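PDB 6HFZ: GDSL-like protein from Roseburia intestinalis L1-82, which removes acetyl groups from acetylated mannans as a two-domain carbohydrate esterase of the SGNH (GDSL-like) hydrolase family. Local coordinates for residues T83-V88 / L330-I335; G277-L282 / E347-E352; V291-S296 / V359-V364; K295-P300 / W326-E331; A301-I306 / R317-F322. One frame throughout, in Å; residues are numbered along the deposited sequence.

Contact 1: T83-V88 / L330-I335; sequences TSQFGV and LELDTI
Gln85, Phe86, Leu330, Leu332 and Thr334 carry this contact between the two domains of the esterase. Helix 84-96 of the SGNH hydrolase domain lies across strand 329-336 of the beta-sandwich domain. The short axes run at 91° to each other, 9.9 Å apart at their closest.

The polar link is made by Gln85. Its NE2 donates to OG1 of Thr334 at 2.9 Å, and the N-H points almost straight at the oxygen (170°). Thr334 OG1 lies in the plane of the Gln85 amide. The chain of Gln85 reaches this far because CG stands anti to the backbone N (chi1 -175°) and the chain stays extended beyond it. The other end of the amide, OE1, accepts from NE2 of His116, so both ends of the group are held.

One methyl of Leu332, CD2, lies against a face of this amide, 3.4 Å from Gln85 CD. The second methyl, CD1, turns to the start of the helix and meets Phe86 CB at 3.9 Å. The side chains of Phe86 and Leu330 cross at about a right angle, with Leu330 CD2 at 3.7 Å from Phe86 CE2.

Further out, Thr83 is the N-cap of the helix; its OG1 accepts a weak bond from Gln85 N. Ser84 OG is bonded to Asp111 and Thr120. Arg90 makes a cation-pi contact with the Phe86 ring. On the strand, Asp333 bonds to Tyr293 of the neighbouring strand 288-295. The backbone N of Leu332 donates to Glu331 OE2 at 2.9 Å.

Contact 2: G277-L282 / E347-E352; sequences GDSITL and EVRLTE
Ile280 and Val348 lie side by side and point the same way, and so do Thr281 and Glu347. They belong to two antiparallel strands, 279-286 and 342-352, of the five-stranded sheet in the beta-sandwich domain. Ile280 CG2 packs on Val348 CB at 3.8 Å. This pair faces the other sheet, where both residues touch Leu363.

Ser279, Thr281, Glu347 and Arg349 sit on the other face. Glu347 has CG anti to its backbone N (chi1 175°), which brings CG to 4.1 Å from Thr281 CG2. Arg349 is extended from CG to NE and runs out beside the turn into strand 279-286. One face of its guanidinium lies against Gly277. Gly277 CA is 3.6 Å from Arg349 NH2, while Gly277 O sits above the plane, toward the rim. Gly277 has backbone angles (phi 91°) that suit a residue without CB.

Ile280 and Val348 form a hydrogen-bonded pair. Ile280 N donates to Val348 O and Val348 N to Ile280 O, each at 3.0 Å. Leu350 N donates to Asp278 O at 2.9 Å. Gly277 N donates to Leu350 O at 2.9 Å, so the pairing extends past the end of the regular strand. Asp278 itself turns its OD2 back to the backbone N of Lys275.

The chemistry is therefore divided by face. Apolar branches close the interior of the sandwich, and polar and charged groups line the outer face.

Contact 3: V291-S296 / V359-V364; sequences VQYRKS and VPFYLV
The carbonyl O of Pro360 is gripped by two groups. Arg294 NH2 donates to it at 3.0 Å, and water 2 donates to it while accepting from Arg294 NE. The contact joins antiparallel strands 288-295 and 361-370 in one sheet of the beta-sandwich domain. Pro360 O lies in the guanidinium plane, but the donor stands above the plane of the carbonyl.

Arg294 reaches it through a bend at chi3 (60°). Tyr362 CB lies over the centre of one guanidinium face. Outside the two segments, Arg294 NH2 also meets a sulfonate oxygen of a bound HEPES molecule, probably from the crystallisation liquor.

Regular pairing is short. Arg294 N donates to Tyr362 O at 3.0 Å, and Val364 N to Gln292 O at 2.9 Å. Beyond them water 1 stands between the backbones, donating to Arg294 O and accepting from Tyr362 N. It also lies over the centre of the Phe361 ring.

The rings of Tyr293 and Phe361 are nearly parallel, at 12°, but slid apart, so they barely overlap. Phe361 CZ instead reaches Tyr293 CB at 3.7 Å. On the same face of the sheet, Val291 CG2 meets Leu363 CD1 at 3.6 Å.

Contact 4: K295-P300 / W326-E331; sequences KSVKLP and WGDKLE
Lys295 and Lys329 form an antiparallel hydrogen-bonded pair where strands 288-295 and 329-336 of the beta-sandwich domain meet. This is the tight part of the contact. Lys295 N donates to Lys329 O at 2.9 Å, almost straight (178°), and Lys329 N returns a bond of the same length to Lys295 O.

Both lysine side chains leave the same face of the sheet and converge on Glu331. Its OE1 accepts from Lys295 NZ at 2.7 Å and from Lys329 NZ at 3.0 Å. The two ammonium groups arrive from opposite faces of the carboxylate plane, Lys295 on the anti side and Lys329 on the syn side. The shared negative charge probably eases the repulsion between them.

Past Ser296 the backbones lose regular pairing, and the chain heads for exposed Lys298 and Leu299. This side is looser, and a side chain takes over the pairing. Asp328 OD1 accepts from Val297 N at 2.8 Å, nearly along its C-O axis. Water 3 donates to both Ser296 OG and Asp328 OD2. Ser296 OG in turn donates to Lys298 O within the loop. At this rim Val297 CG1 rests 3.4 Å from Gly327 O.

Contact 5: A301-I306 / R317-F322; sequences APVAEI and RLDANF
The Arg317 guanidinium carries Val303 CG1 over one face, 3.7 Å above the plane and offset toward the rim. Bends at chi2 and chi3 (-105°) fold the arginine over this valine. Its NH1 forms a salt bridge to Asp319 OD2, approaching from above the carboxylate plane, and its NH2 pairs with Glu352.

The amide of Asn321 is the second flat group. OD1 accepts from Ala301 N at 2.8 Å, and ND2 donates to Ala301 O at 2.8 Å. One side chain thus bonds both polar backbone atoms of Ala301, much as a paired strand residue would. Neither bond lies flat: each donor stands above the plane of the carbonyl it meets. ND2 also donates to Asp319 OD1, which lies close to the amide plane. The same OD1 accepts from Asn321 N at 2.8 Å, closing an Asx turn.

Between these groups the backbones pair as an antiparallel beta hairpin. Ala304 N donates to Leu318 O, and Leu318 N donates to Ala304 O. Ala320 N continues the pairing to Pro302 O at 3.1 Å. On the buried face Ile306 CG2 packs on Leu318 CD2 at 3.9 Å.

Strand 316-319 is the outermost strand of its sheet within the chain. Strand 303-308 pairs on its other edge with strand 342-352. Ala304 and Leu318 face inward onto Phe361 of strand 361-370 in the opposing sheet.

Contacts 2 to 5 all lie within the C-terminal beta-sandwich domain, and contact 1 joins that domain to the SGNH hydrolase domain. Contacts 3 and 4 belong to one sheet, their centres 9 Å apart, and share Lys295 and Ser296. Contacts 2 and 5, their centres 11 Å apart, belong to the facing sheet, where strands 342-352 and 303-308 are neighbours. The centres of contacts 3 and 5 are 8 Å apart, and the two touch where the sheets face each other. Contacts 1 and 4 both use strand 329-336. Along the chain contact 5 is nested inside the loops closed by the other four. Strand 329-336 thus ties the sandwich to helix 84-96 of the esterase domain.

Contact 1: T83-V88 / L330-I335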
# COMPACT_ATOMS: atom_id res chain seq x y z
N THR A 83 2.94 -0.82 -2.79
CA THR A 83 2.85 -2.10 -2.07
C THR A 83 2.74 -1.86 -0.58
O THR A 83 2.85 -0.70 -0.11
CB THR A 83 4.13 -2.93 -2.35
OG1 THR A 83 5.27 -2.31 -1.75
CG2 THR A 83 4.37 -3.11 -3.83
N SER A 84 2.68 -2.96 0.19
CA SER A 84 2.67 -2.92 1.63
C SER A 84 4.02 -2.42 2.16
O SER A 84 4.08 -1.93 3.29
CB SER A 84 2.33 -4.26 2.23
OG SER A 84 3.33 -5.23 1.94
N GLN A 85 5.09 -2.52 1.35
CA GLN A 85 6.42 -1.97 1.77
C GLN A 85 6.33 -0.43 1.86
O GLN A 85 6.79 0.15 2.84
CB GLN A 85 7.53 -2.48 0.85
CG GLN A 85 8.93 -2.07 1.27
CD GLN A 85 9.95 -2.80 0.44
OE1 GLN A 85 9.61 -3.51 -0.51
NE2 GLN A 85 11.23 -2.61 0.74
N PHE A 86 5.68 0.22 0.89
CA PHE A 86 5.44 1.67 1.04
C PHE A 86 4.39 1.91 2.14
O PHE A 86 4.53 2.82 2.96
CB PHE A 86 5.08 2.28 -0.29
CG PHE A 86 4.87 3.78 -0.29
CD1 PHE A 86 5.57 4.61 0.57
CD2 PHE A 86 4.02 4.36 -1.21
CE1 PHE A 86 5.40 5.99 0.55
CE2 PHE A 86 3.86 5.74 -1.24
CZ PHE A 86 4.55 6.55 -0.36
N GLY A 87 3.37 1.04 2.20
CA GLY A 87 2.31 1.18 3.22
C GLY A 87 2.81 1.30 4.66
O GLY A 87 2.34 2.16 5.43
N VAL A 88 3.72 0.43 5.06
CA VAL A 88 4.23 0.47 6.45
C VAL A 88 5.02 1.76 6.71
O VAL A 88 4.91 2.33 7.83
CB VAL A 88 5.01 -0.81 6.85
CG1 VAL A 88 6.25 -0.95 6.01
CG2 VAL A 88 5.33 -0.86 8.34
N LEU A 330 5.68 5.11 -9.13
CA LEU A 330 6.49 5.39 -7.93
C LEU A 330 7.24 4.12 -7.53
O LEU A 330 6.77 3.28 -6.75
CB LEU A 330 5.56 5.91 -6.84
CG LEU A 330 6.22 6.14 -5.49
CD1 LEU A 330 7.46 7.00 -5.63
CD2 LEU A 330 5.26 6.70 -4.48
N GLU A 331 8.44 3.94 -8.10
CA GLU A 331 9.18 2.72 -7.93
C GLU A 331 9.72 2.66 -6.50
O GLU A 331 10.11 3.69 -5.91
CB GLU A 331 10.27 2.59 -8.98
CG GLU A 331 10.99 1.24 -8.95
CD GLU A 331 10.06 0.05 -9.13
OE1 GLU A 331 9.81 -0.30 -10.29
OE2 GLU A 331 9.52 -0.50 -8.11
N LEU A 332 9.79 1.43 -5.95
CA LEU A 332 10.47 1.20 -4.66
C LEU A 332 11.34 -0.04 -4.82
O LEU A 332 10.80 -1.14 -5.00
CB LEU A 332 9.43 1.03 -3.56
CG LEU A 332 9.94 1.06 -2.12
CD1 LEU A 332 8.81 1.36 -1.15
CD2 LEU A 332 10.64 -0.23 -1.72
N ASP A 333 12.66 0.14 -4.73
CA ASP A 333 13.61 -0.95 -4.91
C ASP A 333 14.27 -1.23 -3.58
O ASP A 333 14.79 -0.30 -2.89
CB ASP A 333 14.67 -0.64 -5.96
CG ASP A 333 14.25 -0.57 -7.42
OD1 ASP A 333 13.24 -1.20 -7.79
OD2 ASP A 333 15.01 0.06 -8.21
N THR A 334 14.33 -2.52 -3.21
CA THR A 334 15.00 -2.88 -1.97
C THR A 334 16.49 -3.04 -2.27
O THR A 334 16.82 -3.80 -3.19
CB THR A 334 14.43 -4.16 -1.32
OG1 THR A 334 13.05 -3.96 -1.03
CG2 THR A 334 15.15 -4.50 -0.03
N ILE A 335 17.35 -2.29 -1.57
CA ILE A 335 18.81 -2.22 -1.90
C ILE A 335 19.62 -3.10 -0.95
O ILE A 335 20.56 -3.77 -1.41
CB ILE A 335 19.31 -0.76 -1.91
CG1 ILE A 335 18.50 0.14 -2.85
CG2 ILE A 335 20.78 -0.69 -2.27
CD1 ILE A 335 18.32 -0.43 -4.23

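Contact 2: G277-L282 / E347-E352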
# COMPACT_ATOMS: atom_id res chain seq x y z
N GLY A 277 26.44 13.45 -12.81
CA GLY A 277 27.27 13.73 -11.67
C GLY A 277 26.57 14.41 -10.51
O GLY A 277 27.12 14.55 -9.44
N ASP A 278 25.33 14.88 -10.70
CA ASP A 278 24.55 15.40 -9.58
C ASP A 278 24.39 14.28 -8.54
O ASP A 278 24.04 13.18 -8.90
CB ASP A 278 23.17 15.85 -10.05
CG ASP A 278 23.15 17.15 -10.85
OD1 ASP A 278 24.20 17.85 -10.86
OD2 ASP A 278 22.06 17.50 -11.42
N SER A 279 24.57 14.59 -7.26
CA SER A 279 24.53 13.57 -6.21
C SER A 279 23.91 14.14 -4.93
O SER A 279 23.69 15.38 -4.77
CB SER A 279 25.88 12.99 -5.93
OG SER A 279 26.81 14.00 -5.69
N ILE A 280 23.65 13.23 -4.00
CA ILE A 280 23.09 13.50 -2.70
C ILE A 280 23.56 12.39 -1.76
O ILE A 280 23.72 11.26 -2.20
CB ILE A 280 21.55 13.58 -2.81
CG1 ILE A 280 20.91 13.91 -1.45
CG2 ILE A 280 21.00 12.29 -3.41
CD1 ILE A 280 19.37 14.06 -1.54
N THR A 281 23.83 12.75 -0.51
CA THR A 281 24.24 11.79 0.53
C THR A 281 23.28 11.92 1.72
O THR A 281 22.81 13.04 2.08
CB THR A 281 25.71 11.99 0.95
OG1 THR A 281 25.81 13.31 1.49
CG2 THR A 281 26.68 11.83 -0.19
N LEU A 282 22.92 10.76 2.27
CA LEU A 282 22.02 10.61 3.37
C LEU A 282 22.62 9.64 4.37
O LEU A 282 23.19 8.64 3.96
CB LEU A 282 20.69 10.00 2.90
CG LEU A 282 19.97 10.68 1.75
CD1 LEU A 282 20.32 10.11 0.41
CD2 LEU A 282 18.46 10.62 1.98
N GLU A 347 24.35 7.11 -0.96
CA GLU A 347 24.60 8.10 -1.94
C GLU A 347 23.81 7.74 -3.20
O GLU A 347 23.80 6.60 -3.61
CB GLU A 347 26.12 8.18 -2.20
CG GLU A 347 26.47 9.14 -3.32
CD GLU A 347 27.96 9.40 -3.53
OE1 GLU A 347 28.79 8.47 -3.30
OE2 GLU A 347 28.28 10.55 -3.93
N VAL A 348 23.18 8.75 -3.81
CA VAL A 348 22.57 8.60 -5.11
C VAL A 348 23.25 9.61 -6.05
O VAL A 348 23.40 10.75 -5.67
CB VAL A 348 21.05 8.82 -5.02
CG1 VAL A 348 20.39 8.68 -6.38
CG2 VAL A 348 20.42 7.88 -4.00
N ARG A 349 23.64 9.17 -7.25
CA ARG A 349 24.37 9.98 -8.23
C ARG A 349 23.77 9.75 -9.61
O ARG A 349 23.54 8.62 -9.98
CB ARG A 349 25.84 9.52 -8.29
CG ARG A 349 26.75 10.41 -9.13
CD ARG A 349 28.24 10.02 -8.97
NE ARG A 349 29.10 10.86 -9.83
CZ ARG A 349 29.70 11.98 -9.42
NH1 ARG A 349 29.65 12.34 -8.16
NH2 ARG A 349 30.39 12.73 -10.27
N LEU A 350 23.64 10.80 -10.43
CA LEU A 350 23.20 10.60 -11.80
C LEU A 350 24.38 10.12 -12.66
O LEU A 350 25.47 10.69 -12.56
CB LEU A 350 22.65 11.93 -12.32
CG LEU A 350 21.13 12.04 -12.40
CD1 LEU A 350 20.44 11.67 -11.12
CD2 LEU A 350 20.68 13.42 -12.85
N THR A 351 24.14 9.06 -13.44
CA THR A 351 25.16 8.39 -14.28
C THR A 351 24.91 8.54 -15.78
O THR A 351 25.87 8.43 -16.56
CB THR A 351 25.27 6.90 -13.92
OG1 THR A 351 24.02 6.27 -14.18
CG2 THR A 351 25.64 6.70 -12.47
N GLU A 352 23.65 8.73 -16.22
CA GLU A 352 23.31 8.93 -17.65
C GLU A 352 22.26 10.05 -17.76
O GLU A 352 21.32 10.12 -16.97
CB GLU A 352 22.77 7.66 -18.34
CG GLU A 352 23.61 6.40 -18.13
CD GLU A 352 23.02 5.12 -18.70
OE1 GLU A 352 23.28 4.02 -18.13
OE2 GLU A 352 22.29 5.21 -19.74

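Contact 3: V291-S296 / V359-V364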
# COMPACT_ATOMS: atom_id res chain seq x y z
N VAL A 291 14.75 2.41 -1.75
CA VAL A 291 14.74 3.75 -2.37
C VAL A 291 13.50 3.90 -3.24
O VAL A 291 13.12 2.98 -3.98
CB VAL A 291 16.03 3.96 -3.17
CG1 VAL A 291 16.18 2.92 -4.28
CG2 VAL A 291 16.10 5.35 -3.78
N GLN A 292 12.87 5.08 -3.15
CA GLN A 292 11.73 5.40 -3.97
C GLN A 292 12.11 6.47 -5.00
O GLN A 292 12.75 7.45 -4.65
CB GLN A 292 10.60 5.97 -3.12
CG GLN A 292 9.85 4.96 -2.28
CD GLN A 292 8.67 5.68 -1.66
OE1 GLN A 292 8.86 6.60 -0.86
NE2 GLN A 292 7.46 5.31 -2.08
N TYR A 293 11.67 6.31 -6.25
CA TYR A 293 12.02 7.22 -7.33
C TYR A 293 11.02 7.09 -8.48
O TYR A 293 10.32 6.08 -8.57
CB TYR A 293 13.44 6.95 -7.88
CG TYR A 293 13.66 5.56 -8.46
CD1 TYR A 293 13.86 4.44 -7.64
CD2 TYR A 293 13.71 5.34 -9.83
CE1 TYR A 293 14.09 3.17 -8.16
CE2 TYR A 293 13.91 4.07 -10.37
CZ TYR A 293 14.10 2.98 -9.53
OH TYR A 293 14.36 1.74 -10.06
N ARG A 294 10.99 8.10 -9.36
CA ARG A 294 10.06 8.07 -10.45
C ARG A 294 10.59 7.23 -11.61
O ARG A 294 11.74 7.39 -12.04
CB ARG A 294 9.76 9.49 -10.96
CG ARG A 294 8.85 9.54 -12.19
CD ARG A 294 8.41 10.98 -12.42
NE ARG A 294 9.49 11.93 -12.66
CZ ARG A 294 9.45 13.22 -12.37
NH1 ARG A 294 8.38 13.74 -11.78
NH2 ARG A 294 10.52 13.99 -12.55
N LYS A 295 9.70 6.40 -12.18
CA LYS A 295 9.86 5.83 -13.49
C LYS A 295 8.84 6.52 -14.40
O LYS A 295 7.63 6.44 -14.17
CB LYS A 295 9.68 4.31 -13.44
CG LYS A 295 10.87 3.52 -12.94
CD LYS A 295 10.70 2.03 -13.05
CE LYS A 295 11.94 1.30 -12.59
NZ LYS A 295 11.68 -0.13 -12.28
N SER A 296 9.35 7.23 -15.41
CA SER A 296 8.63 8.19 -16.21
C SER A 296 8.21 7.57 -17.54
O SER A 296 8.98 6.89 -18.19
CB SER A 296 9.48 9.44 -16.43
OG SER A 296 8.88 10.28 -17.41
N VAL A 359 12.08 14.91 -18.52
CA VAL A 359 11.91 15.17 -17.11
C VAL A 359 13.26 14.97 -16.42
O VAL A 359 14.11 14.20 -16.87
CB VAL A 359 10.88 14.21 -16.46
CG1 VAL A 359 9.47 14.39 -17.02
CG2 VAL A 359 11.31 12.76 -16.55
N PRO A 360 13.44 15.60 -15.26
CA PRO A 360 14.58 15.32 -14.40
C PRO A 360 14.34 13.99 -13.67
O PRO A 360 13.23 13.46 -13.69
CB PRO A 360 14.58 16.46 -13.39
CG PRO A 360 13.12 16.85 -13.31
CD PRO A 360 12.56 16.63 -14.70
N PHE A 361 15.41 13.47 -13.06
CA PHE A 361 15.27 12.34 -12.15
C PHE A 361 14.57 12.85 -10.87
O PHE A 361 14.91 13.91 -10.40
CB PHE A 361 16.66 11.76 -11.87
CG PHE A 361 16.63 10.44 -11.14
CD1 PHE A 361 16.47 10.40 -9.76
CD2 PHE A 361 16.70 9.25 -11.84
CE1 PHE A 361 16.42 9.17 -9.10
CE2 PHE A 361 16.55 8.03 -11.19
CZ PHE A 361 16.46 8.00 -9.81
N TYR A 362 13.59 12.10 -10.34
CA TYR A 362 12.92 12.46 -9.06
C TYR A 362 13.24 11.37 -8.02
O TYR A 362 12.72 10.27 -8.10
CB TYR A 362 11.40 12.66 -9.23
CG TYR A 362 10.82 13.49 -8.10
CD1 TYR A 362 10.73 12.99 -6.82
CD2 TYR A 362 10.42 14.81 -8.31
CE1 TYR A 362 10.27 13.78 -5.77
CE2 TYR A 362 9.90 15.60 -7.29
CZ TYR A 362 9.85 15.08 -6.01
OH TYR A 362 9.41 15.88 -4.99
N LEU A 363 14.03 11.74 -7.01
CA LEU A 363 14.31 10.89 -5.85
C LEU A 363 13.28 11.23 -4.76
O LEU A 363 13.26 12.33 -4.20
CB LEU A 363 15.76 11.15 -5.41
CG LEU A 363 16.22 10.38 -4.19
CD1 LEU A 363 16.20 8.85 -4.43
CD2 LEU A 363 17.63 10.80 -3.78
N VAL A 364 12.35 10.30 -4.49
CA VAL A 364 11.26 10.58 -3.59
C VAL A 364 11.71 10.37 -2.13
O VAL A 364 11.45 11.20 -1.26
CB VAL A 364 10.03 9.72 -3.93
CG1 VAL A 364 8.92 9.90 -2.88
CG2 VAL A 364 9.53 9.97 -5.36
O HOH W 1 13.33 9.55 -11.57
O HOH W 2 11.92 10.95 -13.69

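Contact 4: K295-P300 / W326-E331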
# COMPACT_ATOMS: atom_id res chain seq x y z
N LYS A 295 9.70 6.40 -12.18
CA LYS A 295 9.86 5.83 -13.49
C LYS A 295 8.84 6.52 -14.40
O LYS A 295 7.63 6.44 -14.17
CB LYS A 295 9.68 4.31 -13.44
CG LYS A 295 10.87 3.52 -12.94
CD LYS A 295 10.70 2.03 -13.05
CE LYS A 295 11.94 1.30 -12.59
NZ LYS A 295 11.68 -0.13 -12.28
N SER A 296 9.35 7.23 -15.41
CA SER A 296 8.63 8.19 -16.21
C SER A 296 8.21 7.57 -17.54
O SER A 296 8.98 6.89 -18.19
CB SER A 296 9.48 9.44 -16.43
OG SER A 296 8.88 10.28 -17.41
N VAL A 297 6.96 7.78 -17.94
CA VAL A 297 6.54 7.39 -19.29
C VAL A 297 6.85 8.50 -20.29
O VAL A 297 6.66 8.30 -21.52
CB VAL A 297 5.05 7.02 -19.33
CG1 VAL A 297 4.81 5.69 -18.61
CG2 VAL A 297 4.18 8.15 -18.78
N LYS A 298 7.24 9.66 -19.78
CA LYS A 298 7.75 10.77 -20.62
C LYS A 298 9.25 10.55 -20.80
O LYS A 298 9.98 10.66 -19.83
CB LYS A 298 7.46 12.11 -19.95
CG LYS A 298 5.99 12.51 -19.94
CD LYS A 298 5.76 13.89 -19.38
CE LYS A 298 4.41 14.02 -18.69
NZ LYS A 298 4.01 15.44 -18.56
N LEU A 299 9.66 10.20 -22.03
CA LEU A 299 10.97 9.69 -22.35
C LEU A 299 11.71 10.68 -23.25
O LEU A 299 11.08 11.44 -23.99
CB LEU A 299 10.80 8.37 -23.11
CG LEU A 299 10.23 7.16 -22.38
CD1 LEU A 299 10.38 5.92 -23.25
CD2 LEU A 299 10.92 6.94 -21.03
N PRO A 300 13.05 10.64 -23.24
CA PRO A 300 13.87 9.87 -22.33
C PRO A 300 14.01 10.57 -20.97
O PRO A 300 13.59 11.71 -20.80
CB PRO A 300 15.23 9.74 -23.04
CG PRO A 300 15.35 10.99 -23.87
CD PRO A 300 13.94 11.56 -24.00
N TRP A 326 1.14 2.58 -18.92
CA TRP A 326 -0.09 2.97 -18.19
C TRP A 326 0.07 4.30 -17.45
O TRP A 326 -0.90 4.95 -17.10
CB TRP A 326 -0.52 1.86 -17.22
CG TRP A 326 0.55 1.45 -16.25
CD1 TRP A 326 1.41 0.40 -16.38
CD2 TRP A 326 0.90 2.11 -15.01
NE1 TRP A 326 2.26 0.34 -15.30
CE2 TRP A 326 1.97 1.37 -14.45
CE3 TRP A 326 0.41 3.23 -14.32
CZ2 TRP A 326 2.55 1.72 -13.22
CZ3 TRP A 326 0.98 3.57 -13.11
CH2 TRP A 326 2.04 2.82 -12.57
N GLY A 327 1.31 4.71 -17.18
CA GLY A 327 1.59 5.94 -16.46
C GLY A 327 2.90 5.84 -15.69
O GLY A 327 3.54 4.80 -15.64
N ASP A 328 3.29 6.97 -15.10
CA ASP A 328 4.47 7.05 -14.23
C ASP A 328 4.27 6.09 -13.05
O ASP A 328 3.13 5.95 -12.54
CB ASP A 328 4.67 8.49 -13.73
CG ASP A 328 5.09 9.50 -14.79
OD1 ASP A 328 5.55 9.07 -15.86
OD2 ASP A 328 4.91 10.69 -14.54
N LYS A 329 5.35 5.46 -12.60
CA LYS A 329 5.31 4.58 -11.45
C LYS A 329 6.19 5.19 -10.36
O LYS A 329 7.31 5.69 -10.63
CB LYS A 329 5.82 3.19 -11.83
CG LYS A 329 5.92 2.16 -10.70
CD LYS A 329 6.48 0.83 -11.16
CE LYS A 329 6.28 -0.27 -10.14
NZ LYS A 329 7.09 -1.46 -10.49
N LEU A 330 5.68 5.11 -9.13
CA LEU A 330 6.49 5.39 -7.93
C LEU A 330 7.24 4.12 -7.53
O LEU A 330 6.77 3.28 -6.75
CB LEU A 330 5.56 5.91 -6.84
CG LEU A 330 6.22 6.14 -5.49
CD1 LEU A 330 7.46 7.00 -5.63
CD2 LEU A 330 5.26 6.70 -4.48
N GLU A 331 8.44 3.94 -8.10
CA GLU A 331 9.18 2.72 -7.93
C GLU A 331 9.72 2.66 -6.50
O GLU A 331 10.11 3.69 -5.91
CB GLU A 331 10.27 2.59 -8.98
CG GLU A 331 10.99 1.24 -8.95
CD GLU A 331 10.06 0.05 -9.13
OE1 GLU A 331 9.81 -0.30 -10.29
OE2 GLU A 331 9.52 -0.50 -8.11
O HOH W 3 6.98 11.69 -16.15

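Contact 5: A301-I306 / R317-F322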
# COMPACT_ATOMS: atom_id res chain seq x y z
N ALA A 301 14.61 9.86 -20.02
CA ALA A 301 14.85 10.33 -18.67
C ALA A 301 16.22 9.84 -18.18
O ALA A 301 16.84 8.97 -18.80
CB ALA A 301 13.75 9.85 -17.77
N PRO A 302 16.76 10.43 -17.10
CA PRO A 302 18.07 10.08 -16.59
C PRO A 302 18.11 8.71 -15.92
O PRO A 302 17.05 8.10 -15.64
CB PRO A 302 18.35 11.12 -15.51
CG PRO A 302 17.48 12.27 -15.88
CD PRO A 302 16.22 11.59 -16.37
N VAL A 303 19.34 8.24 -15.72
CA VAL A 303 19.65 7.04 -14.98
C VAL A 303 20.54 7.45 -13.82
O VAL A 303 21.42 8.30 -14.00
CB VAL A 303 20.34 5.99 -15.87
CG1 VAL A 303 20.68 4.74 -15.07
CG2 VAL A 303 19.48 5.65 -17.10
N ALA A 304 20.29 6.88 -12.64
CA ALA A 304 21.13 7.09 -11.47
C ALA A 304 21.65 5.75 -10.96
O ALA A 304 21.20 4.71 -11.41
CB ALA A 304 20.35 7.79 -10.39
N GLU A 305 22.54 5.82 -9.97
CA GLU A 305 23.00 4.68 -9.21
C GLU A 305 22.90 5.05 -7.72
O GLU A 305 23.03 6.25 -7.31
CB GLU A 305 24.41 4.28 -9.64
CG GLU A 305 25.51 5.16 -9.07
CD GLU A 305 26.93 4.90 -9.58
OE1 GLU A 305 27.16 3.78 -10.14
OE2 GLU A 305 27.79 5.83 -9.45
N ILE A 306 22.62 4.04 -6.89
CA ILE A 306 22.60 4.17 -5.46
C ILE A 306 23.67 3.22 -4.88
O ILE A 306 23.79 2.07 -5.32
CB ILE A 306 21.18 3.88 -4.89
CG1 ILE A 306 21.14 4.08 -3.38
CG2 ILE A 306 20.67 2.51 -5.30
CD1 ILE A 306 19.74 4.26 -2.83
N ARG A 317 21.49 0.23 -10.21
CA ARG A 317 21.01 1.12 -11.25
C ARG A 317 19.54 1.45 -11.04
O ARG A 317 18.66 0.57 -10.96
CB ARG A 317 21.14 0.46 -12.63
CG ARG A 317 20.73 1.38 -13.77
CD ARG A 317 19.96 0.67 -14.87
NE ARG A 317 20.78 0.48 -16.03
CZ ARG A 317 21.01 1.39 -16.96
NH1 ARG A 317 20.04 1.87 -17.72
NH2 ARG A 317 22.23 1.87 -17.06
N LEU A 318 19.27 2.75 -11.01
CA LEU A 318 17.89 3.29 -10.92
C LEU A 318 17.62 4.00 -12.25
O LEU A 318 18.10 5.16 -12.51
CB LEU A 318 17.74 4.23 -9.73
CG LEU A 318 18.35 3.80 -8.39
CD1 LEU A 318 18.11 4.91 -7.35
CD2 LEU A 318 17.73 2.50 -7.92
N ASP A 319 16.88 3.32 -13.12
CA ASP A 319 16.57 3.81 -14.47
C ASP A 319 15.18 4.45 -14.52
O ASP A 319 14.15 3.77 -14.39
CB ASP A 319 16.70 2.67 -15.48
CG ASP A 319 16.60 3.08 -16.93
OD1 ASP A 319 16.06 4.16 -17.22
OD2 ASP A 319 17.10 2.30 -17.78
N ALA A 320 15.13 5.75 -14.82
CA ALA A 320 13.88 6.50 -14.83
C ALA A 320 13.11 6.33 -16.15
O ALA A 320 12.01 6.80 -16.26
CB ALA A 320 14.17 7.94 -14.49
N ASN A 321 13.68 5.59 -17.12
CA ASN A 321 13.05 5.29 -18.38
C ASN A 321 12.12 4.07 -18.22
O ASN A 321 12.58 2.92 -18.28
CB ASN A 321 14.09 4.98 -19.46
CG ASN A 321 14.96 6.18 -19.73
OD1 ASN A 321 14.55 7.08 -20.46
ND2 ASN A 321 16.11 6.25 -19.09
N PHE A 322 10.83 4.34 -18.00
CA PHE A 322 9.83 3.30 -17.77
C PHE A 322 9.49 2.63 -19.11
O PHE A 322 9.21 3.33 -20.10
CB PHE A 322 8.55 3.88 -17.17
CG PHE A 322 7.65 2.88 -16.46
CD1 PHE A 322 8.15 1.68 -15.99
CD2 PHE A 322 6.34 3.21 -16.17
CE1 PHE A 322 7.34 0.80 -15.30
CE2 PHE A 322 5.52 2.30 -15.51
CZ PHE A 322 6.02 1.09 -15.10